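Serine protease (Arthrobacter nicotinovorans, PDB 3WY8) probably cleaves peptide bonds, including those of keratin, as a secreted trypsin-like serine protease, of which this chain is the protease domain. Local coordinates at residues Gln90-Phe95 with Val188-Tyr193. Sequence-based numbering, arbitrary orientation.
Sequences QYDTAF and VNSYGY
One hydroxyl meets one carboxylate across the seam between the two beta domains of this trypsin-like fold: S190 OG donates to D92 OD2 at 2.7 Å, and little else holds the two segments together. The bond reaches OD2 on its anti side, 18° out of the carboxylate plane. D92 has CG anti to its backbone N (chi1 -170°), which carries the carboxylate out of the inverse gamma turn centred on D92 and over to S190, whose OG is likewise anti (chi1 171°). The same OD2 is also hydrogen-bonded to H43 ND1, so one oxygen is held by two bonds. D92 and H43, with S171, probably form the Ser-His-Asp triad of chymotrypsin-like proteases, and S190 probably corresponds to the second-shell serine that braces the triad aspartate in that family.

Beside this polar pair, V188 at the end of strand 185-188 rests its CG2 methyl against segment 90-95, 3.4 Å from T93 OG1 and 3.5 Å from D92 O. T93 OG1 bonds to W205 NE1 and only weakly to D92 O, 3.0 Å away. Replacing D92 by alanine removes the carboxylate, and would probably leave S190 OG and H43 ND1 without their shared partner and the imidazole freer to turn. All four touching residues are buried, and the shared oxygen suggests that S190 helps hold the carboxylate where it meets the histidine, consistent with a charge relay.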
loop_
_atom_site.group_PDB
_atom_site.type_symbol
_atom_site.label_atom_id
_atom_site.label_comp_id
_atom_site.label_asym_id
_atom_site.label_seq_id
_atom_site.Cartn_x
_atom_site.Cartn_y
_atom_site.Cartn_z
ATOM N N GLN A 90 7.488 -3.921 11.935
ATOM C CA GLN A 90 6.927 -5.254 11.705
ATOM C C GLN A 90 5.473 -5.180 11.251
ATOM O O GLN A 90 4.995 -6.049 10.512
ATOM C CB GLN A 90 7.024 -6.129 12.961
ATOM C CG GLN A 90 6.273 -7.450 12.825
ATOM C CD GLN A 90 6.705 -8.510 13.815
ATOM O OE1 GLN A 90 7.584 -8.287 14.651
ATOM N NE2 GLN A 90 6.084 -9.682 13.720
ATOM N N TYR A 91 4.782 -4.135 11.699
ATOM C CA TYR A 91 3.353 -3.997 11.464
ATOM C C TYR A 91 3.021 -2.756 10.631
ATOM O O TYR A 91 1.998 -2.105 10.850
ATOM C CB TYR A 91 2.607 -3.989 12.808
ATOM C CG TYR A 91 2.941 -5.170 13.700
ATOM C CD1 TYR A 91 2.372 -6.420 13.474
ATOM C CD2 TYR A 91 3.832 -5.033 14.766
ATOM C CE1 TYR A 91 2.678 -7.512 14.291
ATOM C CE2 TYR A 91 4.137 -6.117 15.594
ATOM C CZ TYR A 91 3.558 -7.349 15.349
ATOM O OH TYR A 91 3.855 -8.424 16.162
ATOM N N ASP A 92 3.883 -2.449 9.659
ATOM C CA ASP A 92 3.697 -1.281 8.795
ATOM C C ASP A 92 2.702 -1.570 7.667
ATOM O O ASP A 92 3.069 -1.662 6.496
ATOM C CB ASP A 92 5.049 -0.795 8.240
ATOM C CG ASP A 92 4.951 0.553 7.534
ATOM O OD1 ASP A 92 3.948 1.271 7.736
ATOM O OD2 ASP A 92 5.893 0.894 6.778
ATOM N N THR A 93 1.439 -1.731 8.044
ATOM C CA THR A 93 0.342 -1.831 7.094
ATOM C C THR A 93 -0.866 -1.192 7.747
ATOM O O THR A 93 -1.034 -1.268 8.965
ATOM C CB THR A 93 0.028 -3.296 6.705
ATOM O OG1 THR A 93 1.143 -3.851 6.000
ATOM C CG2 THR A 93 -1.202 -3.385 5.802
ATOM N N ALA A 94 -1.691 -0.549 6.932
ATOM C CA ALA A 94 -2.906 0.077 7.418
ATOM C C ALA A 94 -3.961 0.104 6.324
ATOM O O ALA A 94 -3.675 -0.172 5.158
ATOM C CB ALA A 94 -2.608 1.482 7.924
ATOM N N PHE A 95 -5.192 0.414 6.716
ATOM C CA PHE A 95 -6.303 0.404 5.792
ATOM C C PHE A 95 -7.106 1.675 5.950
ATOM O O PHE A 95 -7.445 2.084 7.059
ATOM C CB PHE A 95 -7.180 -0.835 6.004
ATOM C CG PHE A 95 -6.429 -2.122 5.846
ATOM C CD1 PHE A 95 -6.345 -2.744 4.606
ATOM C CD2 PHE A 95 -5.761 -2.687 6.930
ATOM C CE1 PHE A 95 -5.627 -3.930 4.448
ATOM C CE2 PHE A 95 -5.031 -3.868 6.784
ATOM C CZ PHE A 95 -4.969 -4.493 5.542
ATOM N N VAL A 188 2.599 -4.960 1.460
ATOM C CA VAL A 188 2.730 -3.620 0.879
ATOM C C VAL A 188 4.200 -3.216 0.843
ATOM O O VAL A 188 5.004 -3.729 1.614
ATOM C CB VAL A 188 1.948 -2.540 1.678
ATOM C CG1 VAL A 188 0.447 -2.772 1.588
ATOM C CG2 VAL A 188 2.406 -2.490 3.139
ATOM N N ASN A 189 4.550 -2.299 -0.056
ATOM C CA ASN A 189 5.870 -1.669 -0.022
ATOM C C ASN A 189 6.056 -0.871 1.270
ATOM O O ASN A 189 5.257 0.017 1.575
ATOM C CB ASN A 189 6.048 -0.740 -1.225
ATOM C CG ASN A 189 5.946 -1.470 -2.549
ATOM O OD1 ASN A 189 6.448 -2.584 -2.701
ATOM N ND2 ASN A 189 5.303 -0.833 -3.526
ATOM N N SER A 190 7.102 -1.187 2.031
ATOM C CA SER A 190 7.312 -0.540 3.331
ATOM C C SER A 190 8.630 0.221 3.457
ATOM O O SER A 190 8.639 1.407 3.809
ATOM C CB SER A 190 7.178 -1.562 4.468
ATOM O OG SER A 190 7.573 -0.991 5.709
ATOM N N TYR A 191 9.743 -0.453 3.192
ATOM C CA TYR A 191 11.042 0.190 3.324
ATOM C C TYR A 191 12.109 -0.394 2.414
ATOM O O TYR A 191 11.986 -1.516 1.916
ATOM C CB TYR A 191 11.527 0.173 4.789
ATOM C CG TYR A 191 11.937 -1.190 5.324
ATOM C CD1 TYR A 191 13.254 -1.645 5.209
ATOM C CD2 TYR A 191 11.009 -2.014 5.963
ATOM C CE1 TYR A 191 13.633 -2.897 5.707
ATOM C CE2 TYR A 191 11.379 -3.263 6.469
ATOM C CZ TYR A 191 12.687 -3.694 6.335
ATOM O OH TYR A 191 13.057 -4.923 6.824
ATOM N N GLY A 192 13.159 0.395 2.215
ATOM C CA GLY A 192 14.385 -0.078 1.594
ATOM C C GLY A 192 15.557 0.472 2.379
ATOM O O GLY A 192 15.385 1.321 3.257
ATOM N N TYR A 193 16.750 -0.017 2.071
ATOM C CA TYR A 193 17.968 0.485 2.694
ATOM C C TYR A 193 18.632 1.561 1.842
ATOM O O TYR A 193 19.439 1.266 0.959
ATOM C CB TYR A 193 18.913 -0.676 2.989
ATOM C CG TYR A 193 18.426 -1.507 4.144
ATOM C CD1 TYR A 193 18.521 -1.029 5.451
ATOM C CD2 TYR A 193 17.841 -2.755 3.939
ATOM C CE1 TYR A 193 18.064 -1.769 6.521
ATOM C CE2 TYR A 193 17.383 -3.511 5.007
ATOM C CZ TYR A 193 17.493 -3.007 6.294
ATOM O OH TYR A 193 17.045 -3.739 7.362
#